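PDB 6UYH: prolyl-tRNA synthetase from Naegleria fowleri, which probably attaches proline to its cognate tRNA in an ATP-dependent reaction, as a class II aminoacyl-tRNA synthetase, and binds the inhibitor halofuginone. Local coordinates for residues H171-S176 with A264-W269; V301-I306 with P356-V361; S484-E489 with N504-F509. One frame throughout, in Å; residues are numbered along the deposited sequence.

Contact 1: H171-S176 with A264-W269; sequences HSAFKS and AYQNSW. With HFG (7-bromo-6-chloro-3-{3-[(2R,3S)-3-hydroxypiperidin-2-yl]-2-oxopropyl}quinazolin-4(3H)-one), chain D.
His171 and Ser268 pair across two antiparallel strands and meet the piperidine ring of halofuginone. Ser268 CB lies 3.6 Å from ND1 of the His171 imidazole. CE1 of His171 reaches C6' of the inhibitor at 3.9 Å. Ser268 OG, set between its backbone N and carbonyl carbon (chi1 68°), approaches the same C6' at 3.8 Å. The carbonyl carbon C of Trp269 comes within 3.7 Å of C4'. Both imidazole nitrogens are hydrogen-bonded, ND1 with Tyr125 OH and NE2 with Glu169 OE2, which fixes the ring rotation. Strands 164-174 and 261-272 are neighbours in the antiparallel sheet of the class II catalytic core, with Ser172-Asn267 and Phe174-Tyr265 as hydrogen-bonded pairs. Phe174 N donates to Tyr265 O at 2.6 Å, and Ser172 N to Asn267 O at 3.0 Å. On the Ala173 and Gln266 face, a water donates to Ser172 O and accepts from Gln266 NE2 at 2.9 Å. The other face turns Ser172, Phe174 and Asn267 toward helix 177-198; Phe174 CE2 sits 3.6 Å from Asn267 ND2, ring and amide 46° apart. There Glu183 takes Ser172 OG on OE2, and Asn267 ND2 and Trp269 NE1 on OE1; Asn267 ND2 also bonds Ala180 O.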
loop_
_atom_site.group_PDB
_atom_site.type_symbol
_atom_site.label_atom_id
_atom_site.label_comp_id
_atom_site.label_asym_id
_atom_site.label_seq_id
_atom_site.Cartn_x
_atom_site.Cartn_y
_atom_site.Cartn_z
ATOM N N HIS A 171 4.619 -6.435 -14.299
ATOM C CA HIS A 171 4.559 -6.347 -15.758
ATOM C C HIS A 171 5.974 -6.077 -16.242
ATOM O O HIS A 171 6.538 -5.017 -15.945
ATOM C CB HIS A 171 3.611 -5.226 -16.197
ATOM C CG HIS A 171 2.193 -5.429 -15.765
ATOM N ND1 HIS A 171 1.228 -5.938 -16.607
ATOM C CD2 HIS A 171 1.575 -5.200 -14.579
ATOM C CE1 HIS A 171 0.079 -6.019 -15.962
ATOM N NE2 HIS A 171 0.259 -5.576 -14.730
ATOM N N SER A 172 6.556 -7.020 -16.981
ATOM C CA SER A 172 7.928 -6.885 -17.439
ATOM C C SER A 172 8.002 -6.972 -18.958
ATOM O O SER A 172 7.188 -7.643 -19.596
ATOM C CB SER A 172 8.815 -7.962 -16.822
ATOM O OG SER A 172 8.884 -7.790 -15.421
ATOM N N ALA A 173 8.998 -6.293 -19.521
ATOM C CA ALA A 173 9.281 -6.302 -20.953
ATOM C C ALA A 173 10.752 -6.619 -21.174
ATOM O O ALA A 173 11.611 -6.116 -20.446
ATOM C CB ALA A 173 8.937 -4.944 -21.590
ATOM N N PHE A 174 11.039 -7.419 -22.204
ATOM C CA PHE A 174 12.379 -7.929 -22.476
ATOM C C PHE A 174 12.678 -7.848 -23.963
ATOM O O PHE A 174 11.775 -7.810 -24.803
ATOM C CB PHE A 174 12.538 -9.392 -22.040
ATOM C CG PHE A 174 12.252 -9.622 -20.585
ATOM C CD1 PHE A 174 13.280 -9.607 -19.651
ATOM C CD2 PHE A 174 10.965 -9.865 -20.156
ATOM C CE1 PHE A 174 13.022 -9.834 -18.308
ATOM C CE2 PHE A 174 10.692 -10.083 -18.812
ATOM C CZ PHE A 174 11.726 -10.070 -17.889
ATOM N N LYS A 175 13.970 -7.865 -24.285
ATOM C CA LYS A 175 14.373 -7.894 -25.684
ATOM C C LYS A 175 14.277 -9.286 -26.298
ATOM O O LYS A 175 14.217 -9.396 -27.525
ATOM C CB LYS A 175 15.799 -7.356 -25.838
ATOM C CG LYS A 175 16.878 -8.259 -25.263
ATOM C CD LYS A 175 18.265 -7.645 -25.449
ATOM C CE LYS A 175 19.350 -8.526 -24.846
ATOM N NZ LYS A 175 20.679 -7.852 -24.842
ATOM N N SER A 176 14.231 -10.346 -25.488
ATOM C CA SER A 176 14.257 -11.702 -26.021
ATOM C C SER A 176 13.288 -12.597 -25.263
ATOM O O SER A 176 12.906 -12.319 -24.121
ATOM C CB SER A 176 15.660 -12.308 -25.948
ATOM O OG SER A 176 16.045 -12.492 -24.597
ATOM N N ALA A 264 8.810 -6.045 -28.215
ATOM C CA ALA A 264 9.270 -6.548 -26.930
ATOM C C ALA A 264 8.535 -7.832 -26.560
ATOM O O ALA A 264 7.381 -8.047 -26.938
ATOM C CB ALA A 264 9.058 -5.502 -25.828
ATOM N N TYR A 265 9.222 -8.689 -25.813
ATOM C CA TYR A 265 8.592 -9.821 -25.152
ATOM C C TYR A 265 8.152 -9.383 -23.763
ATOM O O TYR A 265 8.880 -8.659 -23.075
ATOM C CB TYR A 265 9.558 -10.999 -25.063
ATOM C CG TYR A 265 9.814 -11.635 -26.413
ATOM C CD1 TYR A 265 9.114 -12.771 -26.803
ATOM C CD2 TYR A 265 10.722 -11.081 -27.301
ATOM C CE1 TYR A 265 9.329 -13.357 -28.043
ATOM C CE2 TYR A 265 10.945 -11.662 -28.548
ATOM C CZ TYR A 265 10.239 -12.797 -28.908
ATOM O OH TYR A 265 10.444 -13.384 -30.135
ATOM N N GLN A 266 6.947 -9.791 -23.363
ATOM C CA GLN A 266 6.387 -9.352 -22.091
ATOM C C GLN A 266 5.895 -10.520 -21.257
ATOM O O GLN A 266 5.509 -11.571 -21.781
ATOM C CB GLN A 266 5.220 -8.386 -22.273
ATOM C CG GLN A 266 5.627 -7.026 -22.814
ATOM C CD GLN A 266 4.423 -6.193 -23.168
ATOM O OE1 GLN A 266 3.912 -6.273 -24.287
ATOM N NE2 GLN A 266 3.939 -5.404 -22.208
ATOM N N ASN A 267 5.907 -10.302 -19.942
ATOM C CA ASN A 267 5.259 -11.153 -18.953
ATOM C C ASN A 267 4.357 -10.288 -18.081
ATOM O O ASN A 267 4.557 -9.075 -17.970
ATOM C CB ASN A 267 6.260 -11.847 -18.021
ATOM C CG ASN A 267 7.285 -12.666 -18.751
ATOM O OD1 ASN A 267 7.033 -13.210 -19.835
ATOM N ND2 ASN A 267 8.457 -12.791 -18.140
ATOM N N SER A 268 3.388 -10.927 -17.425
ATOM C CA SER A 268 2.731 -10.317 -16.270
ATOM C C SER A 268 2.406 -11.411 -15.262
ATOM O O SER A 268 2.328 -12.591 -15.604
ATOM C CB SER A 268 1.471 -9.516 -16.661
ATOM O OG SER A 268 0.441 -10.363 -17.135
ATOM N N TRP A 269 2.248 -11.018 -13.998
ATOM C CA TRP A 269 2.123 -11.998 -12.929
ATOM C C TRP A 269 1.446 -11.326 -11.742
ATOM O O TRP A 269 1.679 -10.145 -11.486
ATOM C CB TRP A 269 3.493 -12.581 -12.523
ATOM C CG TRP A 269 4.720 -11.711 -12.866
ATOM C CD1 TRP A 269 5.406 -11.682 -14.056
ATOM C CD2 TRP A 269 5.403 -10.784 -11.992
ATOM N NE1 TRP A 269 6.461 -10.790 -13.980
ATOM C CE2 TRP A 269 6.481 -10.227 -12.727
ATOM C CE3 TRP A 269 5.210 -10.384 -10.663
ATOM C CZ2 TRP A 269 7.360 -9.285 -12.179
ATOM C CZ3 TRP A 269 6.092 -9.429 -10.114
ATOM C CH2 TRP A 269 7.146 -8.894 -10.878
HETATM O "O4'" HFG D . -5.815 -10.059 -15.016
HETATM C C21 HFG D . -5.589 -10.942 -15.816
HETATM C "C3'" HFG D . -4.190 -11.238 -16.306
HETATM C "C2'" HFG D . -3.053 -10.848 -15.352
HETATM N "N1'" HFG D . -2.938 -9.394 -15.177
HETATM C "C6'" HFG D . -1.756 -9.029 -14.386
HETATM C "C5'" HFG D . -1.781 -9.651 -13.015
HETATM C "C4'" HFG D . -1.966 -11.167 -13.118
HETATM C C39 HFG D . -3.167 -11.511 -13.979
HETATM O "O7'" HFG D . -3.263 -12.931 -14.126
HETATM C "C1'" HFG D . -6.723 -11.801 -16.396
HETATM N N3 HFG D . -8.018 -11.132 -16.302
HETATM C C4 HFG D . -8.231 -10.020 -17.105
HETATM O O11 HFG D . -7.387 -9.642 -17.897
HETATM C C10 HFG D . -9.519 -9.355 -16.866
HETATM C C5 HFG D . -9.877 -8.233 -17.610
HETATM C C2 HFG D . -8.945 -11.553 -15.388
HETATM N N1 HFG D . -10.073 -10.992 -15.137
HETATM C C9 HFG D . -10.375 -9.848 -15.878
HETATM C C8 HFG D . -11.565 -9.178 -15.597
HETATM C C7 HFG D . -11.891 -8.047 -16.327
HETATM BR BR1 HFG D . -13.461 -7.103 -15.848
HETATM C C6 HFG D . -11.074 -7.598 -17.343
HETATM CL CL1 HFG D . -11.546 -6.260 -18.348
HETATM O O HOH W 1 4.429 -6.429 -19.505
#

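Contact 2: V301-I306 with P356-V361; sequences VVIPLI and PLRIEV
Val301 and Arg358 stand side by side on adjacent parallel strands, their side chains pointing the same way, with CG1 of Val301 4.0 Å from CB of Arg358. Val301 places CG1 between its backbone N and carbonyl carbon (chi1 60°), which brings this methyl to the aliphatic base of the arginine. Two residues on, Ile303 slants across the same arginine: its CD1 touches Arg358 CD at 3.8 Å. The arginine is extended as far as CD, then bends at chi3 (81°), turning NE out of the line of the chain. Its guanidinium grips Glu360 of the same strand side-on. NE and NH2 both donate to OE2, at 2.8 Å from NE and 2.9 Å from NH2, and the oxygen lies close to the guanidinium plane; NE meets its anti lone pair. This salt bridge is buried, and Glu351 forms a second one to NH1, so the arginine probably offsets charge on two carboxylates. On the other face the two strands meet through apolar side chains: CG1 of Val302 meets CG2 of Val361 at 4.1 Å, and the two side chains cross obliquely.

Five backbone hydrogen bonds alternate between the strands in parallel fashion, from Val301 N to Leu357 O at one end to Leu305 N to Val361 O at the other. These strands lie inside the mixed five-stranded sheet of the anticodon-binding domain. Strand 333-335 flanks 300-304 and strand 370-375 flanks 357-361. Helix 343-353 covers the face of Val301, Ile303, Arg358 and Glu360, where Tyr347 adds a cation-pi contact to Arg358, whereas helix 313-328 packs through Thr319 on Val302, Pro304 and Val361.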
loop_
_atom_site.group_PDB
_atom_site.type_symbol
_atom_site.label_atom_id
_atom_site.label_comp_id
_atom_site.label_asym_id
_atom_site.label_seq_id
_atom_site.Cartn_x
_atom_site.Cartn_y
_atom_site.Cartn_z
ATOM N N VAL A 301 2.765 -15.636 23.123
ATOM C CA VAL A 301 2.073 -14.954 24.214
ATOM C C VAL A 301 2.565 -15.545 25.529
ATOM O O VAL A 301 2.634 -16.771 25.681
ATOM C CB VAL A 301 0.539 -15.052 24.079
ATOM C CG1 VAL A 301 0.055 -16.507 24.075
ATOM C CG2 VAL A 301 -0.150 -14.235 25.182
ATOM N N VAL A 302 2.942 -14.673 26.465
ATOM C CA VAL A 302 3.447 -15.079 27.773
ATOM C C VAL A 302 2.344 -14.852 28.795
ATOM O O VAL A 302 1.778 -13.756 28.875
ATOM C CB VAL A 302 4.718 -14.298 28.155
ATOM C CG1 VAL A 302 5.306 -14.833 29.464
ATOM C CG2 VAL A 302 5.751 -14.368 27.046
ATOM N N ILE A 303 2.026 -15.885 29.567
ATOM C CA ILE A 303 0.933 -15.782 30.529
ATOM C C ILE A 303 1.425 -16.162 31.922
ATOM O O ILE A 303 1.781 -17.323 32.163
ATOM C CB ILE A 303 -0.262 -16.648 30.105
ATOM C CG1 ILE A 303 -0.711 -16.274 28.688
ATOM C CG2 ILE A 303 -1.413 -16.493 31.089
ATOM C CD1 ILE A 303 -1.948 -17.000 28.218
ATOM N N PRO A 304 1.473 -15.220 32.863
ATOM C CA PRO A 304 1.787 -15.583 34.249
ATOM C C PRO A 304 0.546 -16.130 34.937
ATOM O O PRO A 304 -0.543 -15.564 34.822
ATOM C CB PRO A 304 2.238 -14.256 34.869
ATOM C CG PRO A 304 1.499 -13.218 34.091
ATOM C CD PRO A 304 1.326 -13.764 32.687
ATOM N N LEU A 305 0.713 -17.244 35.643
ATOM C CA LEU A 305 -0.374 -17.857 36.395
ATOM C C LEU A 305 -0.405 -17.264 37.799
ATOM O O LEU A 305 0.565 -17.398 38.556
ATOM C CB LEU A 305 -0.200 -19.372 36.446
ATOM C CG LEU A 305 0.034 -20.008 35.077
ATOM C CD1 LEU A 305 0.143 -21.518 35.183
ATOM C CD2 LEU A 305 -1.076 -19.611 34.116
ATOM N N ILE A 306 -1.513 -16.615 38.144
ATOM C CA ILE A 306 -1.636 -15.941 39.433
ATOM C C ILE A 306 -2.745 -16.557 40.284
ATOM O O ILE A 306 -2.576 -16.771 41.486
ATOM C CB ILE A 306 -1.878 -14.441 39.238
ATOM C CG1 ILE A 306 -0.719 -13.821 38.457
ATOM C CG2 ILE A 306 -2.068 -13.753 40.579
ATOM C CD1 ILE A 306 0.644 -14.113 39.052
ATOM N N PRO A 356 0.773 -18.806 17.586
ATOM C CA PRO A 356 1.353 -20.155 17.448
ATOM C C PRO A 356 1.972 -20.721 18.721
ATOM O O PRO A 356 1.967 -21.948 18.892
ATOM C CB PRO A 356 2.400 -19.980 16.331
ATOM C CG PRO A 356 2.577 -18.503 16.157
ATOM C CD PRO A 356 1.295 -17.863 16.585
ATOM N N LEU A 357 2.498 -19.900 19.628
ATOM C CA LEU A 357 3.178 -20.450 20.793
ATOM C C LEU A 357 2.759 -19.700 22.047
ATOM O O LEU A 357 2.723 -18.466 22.056
ATOM C CB LEU A 357 4.697 -20.388 20.626
ATOM C CG LEU A 357 5.554 -20.977 21.747
ATOM C CD1 LEU A 357 5.332 -22.495 21.900
ATOM C CD2 LEU A 357 7.017 -20.664 21.499
ATOM N N ARG A 358 2.440 -20.449 23.097
ATOM C CA ARG A 358 2.108 -19.890 24.399
ATOM C C ARG A 358 3.143 -20.336 25.423
ATOM O O ARG A 358 3.535 -21.507 25.455
ATOM C CB ARG A 358 0.707 -20.331 24.838
ATOM C CG ARG A 358 0.330 -19.964 26.259
ATOM C CD ARG A 358 -1.123 -20.325 26.548
ATOM N NE ARG A 358 -1.324 -21.739 26.865
ATOM C CZ ARG A 358 -2.184 -22.542 26.245
ATOM N NH1 ARG A 358 -2.942 -22.086 25.257
ATOM N NH2 ARG A 358 -2.291 -23.812 26.622
ATOM N N ILE A 359 3.598 -19.394 26.245
ATOM C CA ILE A 359 4.472 -19.680 27.378
ATOM C C ILE A 359 3.657 -19.456 28.641
ATOM O O ILE A 359 3.115 -18.363 28.851
ATOM C CB ILE A 359 5.737 -18.808 27.364
ATOM C CG1 ILE A 359 6.590 -19.148 26.137
ATOM C CG2 ILE A 359 6.540 -18.978 28.668
ATOM C CD1 ILE A 359 7.866 -18.354 26.015
ATOM N N GLU A 360 3.539 -20.500 29.465
ATOM C CA GLU A 360 2.860 -20.429 30.753
ATOM C C GLU A 360 3.920 -20.438 31.846
ATOM O O GLU A 360 4.728 -21.369 31.916
ATOM C CB GLU A 360 1.896 -21.603 30.941
ATOM C CG GLU A 360 0.877 -21.792 29.823
ATOM C CD GLU A 360 0.141 -23.119 29.935
ATOM O OE1 GLU A 360 0.326 -23.821 30.955
ATOM O OE2 GLU A 360 -0.619 -23.465 29.005
ATOM N N VAL A 361 3.922 -19.406 32.686
ATOM C CA VAL A 361 4.892 -19.268 33.768
ATOM C C VAL A 361 4.147 -19.446 35.083
ATOM O O VAL A 361 3.411 -18.549 35.516
ATOM C CB VAL A 361 5.614 -17.916 33.723
ATOM C CG1 VAL A 361 6.735 -17.891 34.750
ATOM C CG2 VAL A 361 6.148 -17.644 32.326
#

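Contact 3: S484-E489 with N504-F509; sequences SFPSLE and NCWALF
Trp506 is the side chain on which loop residues Phe485, Pro486 and Leu488 close. It projects from the start of strand 505-512, in the C-terminal domain of the synthetase, where Asn504 and Cys505 both face Trp440 in a classic beta bulge. The tight part is a sandwich of the indole. Over one face comes Leu488, with CG anti to its carbonyl carbon (chi1 -67°) and 3.7 Å from Trp506 NE1. Its CD2 lies 3.5 Å from CE2 of Trp506 in a CH-pi contact with the five-membered ring, and its CD1 packs 3.3 Å from the backbone N of Cys505. Over the opposite face, Phe485 CB sits 3.5 Å from CD1 of Trp506, another CH-pi contact. Phe485 also turns its ring edge toward this face, in an offset edge-to-face pair with planes at 72°. Pro486 CD lies over that face toward the rim, while its CG meets CZ2 of Trp506 at 3.7 Å. Beyond the loop, Val419 touches both Pro486 and Trp506.

Toward solvent the contact thins out. Ser487 and Asn504 are exposed and add little buried area; the loop there is shaped by an ST turn, in which Ser487 OG accepts from Glu489 N at 3.0 Å. Back on the packed side, NE1 of Trp506 donates to Pro486 O at 2.9 Å, the bond bent to 141° at the hydrogen.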
loop_
_atom_site.group_PDB
_atom_site.type_symbol
_atom_site.label_atom_id
_atom_site.label_comp_id
_atom_site.label_asym_id
_atom_site.label_seq_id
_atom_site.Cartn_x
_atom_site.Cartn_y
_atom_site.Cartn_z
ATOM N N SER A 484 7.567 -38.300 -11.889
ATOM C CA SER A 484 7.113 -39.372 -11.008
ATOM C C SER A 484 5.838 -40.048 -11.494
ATOM O O SER A 484 5.369 -40.990 -10.848
ATOM C CB SER A 484 6.879 -38.838 -9.593
ATOM O OG SER A 484 5.649 -38.128 -9.528
ATOM N N PHE A 485 5.266 -39.593 -12.607
ATOM C CA PHE A 485 3.977 -40.094 -13.054
ATOM C C PHE A 485 4.145 -41.408 -13.819
ATOM O O PHE A 485 5.216 -41.687 -14.369
ATOM C CB PHE A 485 3.280 -39.056 -13.937
ATOM C CG PHE A 485 2.983 -37.750 -13.232
ATOM C CD1 PHE A 485 2.954 -37.676 -11.844
ATOM C CD2 PHE A 485 2.745 -36.593 -13.959
ATOM C CE1 PHE A 485 2.685 -36.478 -11.196
ATOM C CE2 PHE A 485 2.476 -35.380 -13.311
ATOM C CZ PHE A 485 2.451 -35.326 -11.932
ATOM N N PRO A 486 3.111 -42.237 -13.860
ATOM C CA PRO A 486 3.224 -43.542 -14.515
ATOM C C PRO A 486 3.159 -43.419 -16.035
ATOM O O PRO A 486 3.006 -42.337 -16.603
ATOM C CB PRO A 486 2.031 -44.327 -13.959
ATOM C CG PRO A 486 1.074 -43.313 -13.478
ATOM C CD PRO A 486 1.860 -42.099 -13.093
ATOM N N SER A 487 3.295 -44.570 -16.687
ATOM C CA SER A 487 3.332 -44.625 -18.141
ATOM C C SER A 487 1.976 -44.260 -18.738
ATOM O O SER A 487 0.926 -44.582 -18.178
ATOM C CB SER A 487 3.730 -46.029 -18.604
ATOM O OG SER A 487 3.643 -46.132 -20.015
ATOM N N LEU A 488 2.009 -43.589 -19.887
ATOM C CA LEU A 488 0.807 -43.303 -20.663
ATOM C C LEU A 488 0.479 -44.397 -21.670
ATOM O O LEU A 488 -0.530 -44.284 -22.378
ATOM C CB LEU A 488 0.964 -41.966 -21.397
ATOM C CG LEU A 488 1.027 -40.727 -20.509
ATOM C CD1 LEU A 488 1.576 -39.520 -21.287
ATOM C CD2 LEU A 488 -0.351 -40.439 -19.958
ATOM N N GLU A 489 1.294 -45.451 -21.739
ATOM C CA GLU A 489 1.128 -46.466 -22.769
ATOM C C GLU A 489 -0.263 -47.087 -22.700
ATOM O O GLU A 489 -0.712 -47.513 -21.633
ATOM C CB GLU A 489 2.211 -47.538 -22.611
ATOM C CG GLU A 489 2.094 -48.706 -23.563
ATOM C CD GLU A 489 3.203 -49.741 -23.366
ATOM O OE1 GLU A 489 4.137 -49.479 -22.575
ATOM O OE2 GLU A 489 3.139 -50.815 -24.009
ATOM N N ASN A 504 -0.517 -37.447 -24.273
ATOM C CA ASN A 504 0.933 -37.289 -24.271
ATOM C C ASN A 504 1.459 -36.582 -23.031
ATOM O O ASN A 504 2.634 -36.197 -23.004
ATOM C CB ASN A 504 1.430 -36.572 -25.545
ATOM C CG ASN A 504 0.817 -35.195 -25.755
ATOM O OD1 ASN A 504 0.125 -34.648 -24.891
ATOM N ND2 ASN A 504 1.087 -34.622 -26.933
ATOM N N CYS A 505 0.635 -36.417 -22.005
ATOM C CA CYS A 505 1.080 -35.933 -20.702
ATOM C C CYS A 505 -0.018 -36.249 -19.702
ATOM O O CYS A 505 -1.066 -36.804 -20.058
ATOM C CB CYS A 505 1.391 -34.428 -20.732
ATOM S SG CYS A 505 -0.049 -33.418 -21.084
ATOM N N TRP A 506 0.229 -35.897 -18.440
ATOM C CA TRP A 506 -0.753 -36.024 -17.378
ATOM C C TRP A 506 -1.231 -34.646 -16.966
ATOM O O TRP A 506 -0.420 -33.726 -16.820
ATOM C CB TRP A 506 -0.157 -36.733 -16.159
ATOM C CG TRP A 506 0.176 -38.176 -16.389
ATOM C CD1 TRP A 506 1.370 -38.679 -16.812
ATOM C CD2 TRP A 506 -0.685 -39.302 -16.169
ATOM N NE1 TRP A 506 1.306 -40.055 -16.877
ATOM C CE2 TRP A 506 0.054 -40.461 -16.488
ATOM C CE3 TRP A 506 -2.012 -39.443 -15.737
ATOM C CZ2 TRP A 506 -0.489 -41.748 -16.394
ATOM C CZ3 TRP A 506 -2.552 -40.722 -15.640
ATOM C CH2 TRP A 506 -1.788 -41.857 -15.972
ATOM N N ALA A 507 -2.541 -34.502 -16.799
ATOM C CA ALA A 507 -3.131 -33.263 -16.311
ATOM C C ALA A 507 -3.817 -33.480 -14.968
ATOM O O ALA A 507 -4.421 -34.529 -14.713
ATOM C CB ALA A 507 -4.139 -32.694 -17.322
ATOM N N LEU A 508 -3.742 -32.458 -14.115
ATOM C CA LEU A 508 -4.418 -32.470 -12.825
ATOM C C LEU A 508 -5.785 -31.806 -12.981
ATOM O O LEU A 508 -5.879 -30.654 -13.427
ATOM C CB LEU A 508 -3.563 -31.750 -11.780
ATOM C CG LEU A 508 -3.914 -31.959 -10.307
ATOM C CD1 LEU A 508 -3.616 -33.379 -9.874
ATOM C CD2 LEU A 508 -3.159 -30.924 -9.431
ATOM N N PHE A 509 -6.839 -32.559 -12.665
ATOM C CA PHE A 509 -8.217 -32.106 -12.715
ATOM C C PHE A 509 -8.830 -32.250 -11.332
ATOM O O PHE A 509 -8.460 -33.148 -10.567
ATOM C CB PHE A 509 -9.053 -32.937 -13.717
ATOM C CG PHE A 509 -8.994 -32.432 -15.131
ATOM C CD1 PHE A 509 -7.814 -32.506 -15.858
ATOM C CD2 PHE A 509 -10.123 -31.888 -15.734
ATOM C CE1 PHE A 509 -7.758 -32.049 -17.161
ATOM C CE2 PHE A 509 -10.071 -31.419 -17.048
ATOM C CZ PHE A 509 -8.887 -31.502 -17.759
#

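Contacts 1 and 2 are buried strand pairs, antiparallel in the catalytic core and parallel in the anticodon-binding domain, whereas contact 3 is a surface contact joining a loop to a strand. No two of them touch: the centres of contacts 1 and 2 are about 51 Å apart, and those of contacts 1 and 3 about 31 Å. None shares a strand with another, although strand 232-243 lies next to both 261-272 of contact 1 and 505-512 of contact 3. Backbone hydrogen bonding dominates the first two; contact 1 adds polar side chains and the inhibitor, contact 2 aliphatic packing beside a salt bridge within 356-361. Contact 3 instead relies on one indole and a single hydrogen bond.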